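Local coordinates for adhesion and penetration protein autotransporter (Haemophilus influenzae, PDB 3SYJ), which promotes adherence to and invasion of host cells and bacterial self-association, as a secreted passenger domain that is also a probable serine protease, at residues 151-156 with 215-220; 793-798 with 811-816. One frame throughout, in Å; residues are numbered along the deposited sequence.

From the N terminus the chain first builds the protease domain. Here contact 1 sets strand 151-155 against the loop 215-220 that leads into strand 221-226, closing a segment of 58 intervening residues in which 22 are strand. The chain then runs on into the long beta-helix, where contact 2 pairs strand 792-796 with strand 810-813; only 12 residues lie between its two segments, so it closes a single turn of the solenoid. The two contacts follow one another in series, neither nested nor crossing. Their centres are about 71 Å apart on opposite sides of the chain's centre, one joining a strand to the loop that carries the probable catalytic serine, the other stacking consecutive coils.

Contact 1: residues 151-156 with 215-220; sequences RVRIGS and KGDSGS
Arg153 reaches from the strand into the loop with one nitrogen, NH2, which meets two acceptors. The first is Ser220 OG, 3.1 Å from Arg153 NH2, a bond of 164° that lies almost in the guanidinium plane. The second is the carboxylate of Asp217: Arg153 NH2 and Asp217 OD1 form a salt bridge at 3.0 Å, but an N-H...O angle of 144° makes this hydrogen bond weak, and the two flat groups stand 77° apart. A bend at chi3 turns the edge of the guanidinium toward the loop. Two waters lie at its edge: one accepts from Arg153 NE and sits very close to Ser220 OG, a doubtfully short bond, and the other links Arg153 NH1 to Asp217 OD1. On the strand, Gly155 offers no side chain, and its CA comes to 3.3 Å from Asp217 OD1; Ser220 CB closes on Ile154 O at 3.1 Å. A third water joins Ser156 N to Gly216 O.

The acceptors are themselves positioned from behind. Ser220 OG gives its proton to Asp217 O at 2.8 Å, on a lone pair of that carbonyl, which also takes the backbone bond from Ser220 N that shuts the type II turn Asp217-Ser220. Asp217 has further donors: Gly157 N on OD1, and Ser214 N and Gly1 N on OD2. Ser156 OG is bonded to Asn57 O, while Leu238 packs against both Arg153 and Ser220.

At the tip of the turn Ser218, the active-site serine by similarity, points away from the strand and touches His73. Gly-Asp-Ser-Gly is the signature of chymotrypsin-like serine proteases, and the link from Asp217 to the first residue of the chain resembles the N-terminal ion pair that shapes the active-site loop in those enzymes.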
loop_
_atom_site.group_PDB
_atom_site.type_symbol
_atom_site.label_atom_id
_atom_site.label_comp_id
_atom_site.label_asym_id
_atom_site.label_seq_id
_atom_site.Cartn_x
_atom_site.Cartn_y
_atom_site.Cartn_z
ATOM N N ARG A 151 9.623 -49.684 -34.661
ATOM C CA ARG A 151 10.773 -50.095 -35.453
ATOM C C ARG A 151 11.080 -48.984 -36.453
ATOM O O ARG A 151 10.164 -48.466 -37.092
ATOM C CB ARG A 151 10.492 -51.415 -36.184
ATOM C CG ARG A 151 11.620 -52.423 -36.042
ATOM C CD ARG A 151 11.742 -53.387 -37.207
ATOM N NE ARG A 151 10.948 -54.601 -37.067
ATOM C CZ ARG A 151 11.434 -55.842 -37.134
ATOM N NH1 ARG A 151 12.724 -56.057 -37.323
ATOM N NH2 ARG A 151 10.619 -56.877 -37.016
ATOM N N VAL A 152 12.353 -48.609 -36.588
ATOM C CA VAL A 152 12.737 -47.531 -37.505
ATOM C C VAL A 152 14.036 -47.834 -38.264
ATOM O O VAL A 152 14.803 -48.715 -37.869
ATOM C CB VAL A 152 12.905 -46.189 -36.768
ATOM C CG1 VAL A 152 11.630 -45.809 -36.040
ATOM C CG2 VAL A 152 14.062 -46.266 -35.790
ATOM N N ARG A 153 14.271 -47.108 -39.356
ATOM C CA ARG A 153 15.524 -47.210 -40.109
ATOM C C ARG A 153 15.943 -45.841 -40.636
ATOM O O ARG A 153 15.174 -44.879 -40.605
ATOM C CB ARG A 153 15.422 -48.217 -41.269
ATOM C CG ARG A 153 14.561 -47.760 -42.460
ATOM C CD ARG A 153 14.937 -48.501 -43.755
ATOM N NE ARG A 153 16.320 -48.210 -44.144
ATOM C CZ ARG A 153 16.695 -47.183 -44.906
ATOM N NH1 ARG A 153 15.788 -46.345 -45.402
ATOM N NH2 ARG A 153 17.984 -46.998 -45.187
ATOM N N ILE A 154 17.168 -45.749 -41.126
ATOM C CA ILE A 154 17.700 -44.465 -41.529
ATOM C C ILE A 154 18.865 -44.711 -42.462
ATOM O O ILE A 154 19.621 -45.663 -42.273
ATOM C CB ILE A 154 18.165 -43.664 -40.293
ATOM C CG1 ILE A 154 18.776 -42.319 -40.717
ATOM C CG2 ILE A 154 19.149 -44.490 -39.469
ATOM C CD1 ILE A 154 19.156 -41.410 -39.562
ATOM N N GLY A 155 19.017 -43.866 -43.475
ATOM C CA GLY A 155 20.111 -44.036 -44.420
ATOM C C GLY A 155 20.282 -42.887 -45.395
ATOM O O GLY A 155 19.484 -41.950 -45.418
ATOM N N SER A 156 21.328 -42.957 -46.212
ATOM C CA SER A 156 21.576 -41.904 -47.183
ATOM C C SER A 156 21.644 -42.431 -48.614
ATOM O O SER A 156 22.162 -41.764 -49.504
ATOM C CB SER A 156 22.861 -41.158 -46.833
ATOM O OG SER A 156 23.993 -41.986 -47.027
ATOM N N LYS A 215 19.749 -48.330 -53.394
ATOM C CA LYS A 215 21.191 -48.346 -53.615
ATOM C C LYS A 215 21.862 -47.269 -52.783
ATOM O O LYS A 215 21.521 -46.092 -52.891
ATOM C CB LYS A 215 21.540 -48.149 -55.091
ATOM C CG LYS A 215 21.493 -49.419 -55.909
ATOM C CD LYS A 215 21.502 -49.108 -57.394
ATOM C CE LYS A 215 21.014 -50.298 -58.210
ATOM N NZ LYS A 215 20.670 -49.915 -59.612
ATOM N N GLY A 216 22.818 -47.681 -51.952
ATOM C CA GLY A 216 23.548 -46.753 -51.110
ATOM C C GLY A 216 23.139 -46.856 -49.657
ATOM O O GLY A 216 23.802 -46.310 -48.775
ATOM N N ASP A 217 22.041 -47.561 -49.413
ATOM C CA ASP A 217 21.525 -47.738 -48.067
ATOM C C ASP A 217 22.082 -48.997 -47.429
ATOM O O ASP A 217 21.831 -49.252 -46.250
ATOM C CB ASP A 217 19.997 -47.791 -48.083
ATOM C CG ASP A 217 19.363 -46.406 -48.131
ATOM O OD1 ASP A 217 19.695 -45.566 -47.260
ATOM O OD2 ASP A 217 18.525 -46.158 -49.029
ATOM N N SER A 218 22.832 -49.788 -48.200
ATOM C CA SER A 218 23.432 -51.015 -47.669
ATOM C C SER A 218 24.321 -50.673 -46.483
ATOM O O SER A 218 25.136 -49.759 -46.553
ATOM C CB SER A 218 24.260 -51.745 -48.731
ATOM O OG SER A 218 23.438 -52.286 -49.750
ATOM N N GLY A 219 24.159 -51.408 -45.391
ATOM C CA GLY A 219 24.940 -51.157 -44.197
ATOM C C GLY A 219 24.207 -50.281 -43.205
ATOM O O GLY A 219 24.436 -50.391 -41.998
ATOM N N SER A 220 23.324 -49.419 -43.708
ATOM C CA SER A 220 22.537 -48.534 -42.847
ATOM C C SER A 220 21.787 -49.349 -41.798
ATOM O O SER A 220 21.423 -50.496 -42.049
ATOM C CB SER A 220 21.556 -47.685 -43.672
ATOM O OG SER A 220 20.411 -48.444 -44.031
HETATM O O HOH W 1 18.495 -49.380 -42.723
HETATM O O HOH W 2 17.081 -44.097 -46.679
HETATM O O HOH W 3 23.007 -44.999 -45.950
#

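Contact 2: residues 793-798 with 811-816; sequences VTLENA and LTLNNS
Thr794 and Thr812 lie side by side on one face of two parallel strands, both holding OG1 beside the backbone N and CG2 anti to it, which brings the methyl groups together at 4.1 Å (Thr794 CG2 to Thr812 CG2). The strand axes diverge by 10°, and the backbones are joined by Thr812 N to Val793 O and Leu795 N to Thr812 O.

On the other face the aliphatic side chains meet. Val793 CG1 lies 4.2 Å from Leu811 CD1, the leucine arriving at a slant. Two residues further along each strand, Leu813 turns its CD2 back to Leu795 CB, 4.1 Å away, although Leu813 sets out away from the facing strand.

Glu796 and Asn814 extend the outward row, pointing the same way with carboxylate and amide planes 18° apart. The closest approach is a tight, non-bonded one, Asn814 ND2 lying 3.1 Å from Glu796 CG.

The two segments then leave their strands through Asn797 and Asn815, both with left-handed backbone angles; in 811-816 the path turns a corner at 814-815. The two amides are nearly perpendicular, and Asn797 N bonds to Asn814 O. Beyond the corner, Ser816 takes over: OG anti to its carbonyl carbon (chi1 -72°) sets the hydroxyl where it accepts a nearly straight bond from Ala798 N at 2.8 Å, while Ser816 CB packs on Leu795 CB at 3.6 Å.

These are successive coils of the beta-helix. Strand 773-777 of the preceding coil continues the stack beyond 792-796, with Leu776 touching Leu795 and Ala798. Strand 859-860 pairs in parallel beyond 810-813; past the corner, Ile818 of strand 816-819 touches Leu811 and Leu813, and Phe865 of strand 862-870 also meets Leu813.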
loop_
_atom_site.group_PDB
_atom_site.type_symbol
_atom_site.label_atom_id
_atom_site.label_comp_id
_atom_site.label_asym_id
_atom_site.label_seq_id
_atom_site.Cartn_x
_atom_site.Cartn_y
_atom_site.Cartn_z
ATOM N N VAL A 793 0.310 17.105 -16.627
ATOM C CA VAL A 793 -0.368 15.940 -17.170
ATOM C C VAL A 793 -1.023 16.371 -18.470
ATOM O O VAL A 793 -1.590 17.460 -18.547
ATOM C CB VAL A 793 -1.439 15.398 -16.204
ATOM C CG1 VAL A 793 -2.242 14.295 -16.868
ATOM C CG2 VAL A 793 -0.800 14.892 -14.930
ATOM N N THR A 794 -0.941 15.523 -19.489
ATOM C CA THR A 794 -1.499 15.842 -20.797
ATOM C C THR A 794 -2.304 14.679 -21.373
ATOM O O THR A 794 -1.854 13.535 -21.358
ATOM C CB THR A 794 -0.386 16.217 -21.784
ATOM O OG1 THR A 794 0.427 17.248 -21.212
ATOM C CG2 THR A 794 -0.976 16.703 -23.098
ATOM N N LEU A 795 -3.497 14.977 -21.877
ATOM C CA LEU A 795 -4.317 13.978 -22.545
ATOM C C LEU A 795 -4.538 14.351 -24.007
ATOM O O LEU A 795 -4.815 15.508 -24.326
ATOM C CB LEU A 795 -5.667 13.822 -21.838
ATOM C CG LEU A 795 -5.739 12.919 -20.601
ATOM C CD1 LEU A 795 -4.936 13.491 -19.454
ATOM C CD2 LEU A 795 -7.183 12.697 -20.179
ATOM N N GLU A 796 -4.408 13.373 -24.898
ATOM C CA GLU A 796 -4.741 13.589 -26.304
ATOM C C GLU A 796 -5.522 12.411 -26.866
ATOM O O GLU A 796 -5.038 11.279 -26.863
ATOM C CB GLU A 796 -3.490 13.823 -27.150
ATOM C CG GLU A 796 -3.817 14.223 -28.582
ATOM C CD GLU A 796 -2.637 14.093 -29.529
ATOM O OE1 GLU A 796 -1.503 13.856 -29.055
ATOM O OE2 GLU A 796 -2.852 14.226 -30.754
ATOM N N ASN A 797 -6.723 12.688 -27.358
ATOM C CA ASN A 797 -7.602 11.646 -27.866
ATOM C C ASN A 797 -7.790 10.560 -26.826
ATOM O O ASN A 797 -7.859 9.377 -27.155
ATOM C CB ASN A 797 -7.037 11.049 -29.151
ATOM C CG ASN A 797 -6.663 12.112 -30.160
ATOM O OD1 ASN A 797 -5.598 12.054 -30.782
ATOM N ND2 ASN A 797 -7.533 13.108 -30.317
ATOM N N ALA A 798 -7.879 10.975 -25.566
ATOM C CA ALA A 798 -7.936 10.037 -24.451
ATOM C C ALA A 798 -9.154 10.245 -23.564
ATOM O O ALA A 798 -9.703 11.338 -23.479
ATOM C CB ALA A 798 -6.667 10.137 -23.620
ATOM N N LEU A 811 -2.607 20.680 -16.206
ATOM C CA LEU A 811 -3.330 19.683 -16.930
ATOM C C LEU A 811 -3.695 20.249 -18.272
ATOM O O LEU A 811 -4.190 21.325 -18.358
ATOM C CB LEU A 811 -4.594 19.313 -16.164
ATOM C CG LEU A 811 -5.694 18.522 -16.845
ATOM C CD1 LEU A 811 -5.236 17.210 -17.207
ATOM C CD2 LEU A 811 -6.923 18.429 -15.981
ATOM N N THR A 812 -3.434 19.511 -19.327
ATOM C CA THR A 812 -3.696 19.980 -20.680
ATOM C C THR A 812 -4.616 19.012 -21.402
ATOM O O THR A 812 -4.316 17.822 -21.501
ATOM C CB THR A 812 -2.392 20.129 -21.478
ATOM O OG1 THR A 812 -1.606 21.187 -20.917
ATOM C CG2 THR A 812 -2.695 20.445 -22.932
ATOM N N LEU A 813 -5.738 19.518 -21.898
ATOM C CA LEU A 813 -6.687 18.680 -22.619
ATOM C C LEU A 813 -6.629 18.962 -24.104
ATOM O O LEU A 813 -6.385 20.090 -24.521
ATOM C CB LEU A 813 -8.111 18.919 -22.127
ATOM C CG LEU A 813 -8.390 18.454 -20.708
ATOM C CD1 LEU A 813 -9.885 18.354 -20.490
ATOM C CD2 LEU A 813 -7.716 17.115 -20.476
ATOM N N ASN A 814 -6.868 17.928 -24.897
ATOM C CA ASN A 814 -6.945 18.060 -26.340
ATOM C C ASN A 814 -7.789 16.925 -26.884
ATOM O O ASN A 814 -7.328 15.787 -26.958
ATOM C CB ASN A 814 -5.542 18.033 -26.952
ATOM C CG ASN A 814 -5.552 17.695 -28.436
ATOM O OD1 ASN A 814 -6.578 17.816 -29.110
ATOM N ND2 ASN A 814 -4.401 17.270 -28.952
ATOM N N ASN A 815 -9.026 17.237 -27.256
ATOM C CA ASN A 815 -9.953 16.232 -27.758
ATOM C C ASN A 815 -10.042 15.043 -26.817
ATOM O O ASN A 815 -10.109 13.894 -27.259
ATOM C CB ASN A 815 -9.534 15.763 -29.150
ATOM C CG ASN A 815 -10.586 14.890 -29.816
ATOM O OD1 ASN A 815 -10.285 14.143 -30.742
ATOM N ND2 ASN A 815 -11.825 14.980 -29.342
ATOM N N SER A 816 -10.033 15.325 -25.518
ATOM C CA SER A 816 -10.075 14.281 -24.501
ATOM C C SER A 816 -11.198 14.502 -23.481
ATOM O O SER A 816 -11.658 15.626 -23.277
ATOM C CB SER A 816 -8.723 14.180 -23.792
ATOM O OG SER A 816 -7.751 13.597 -24.647
#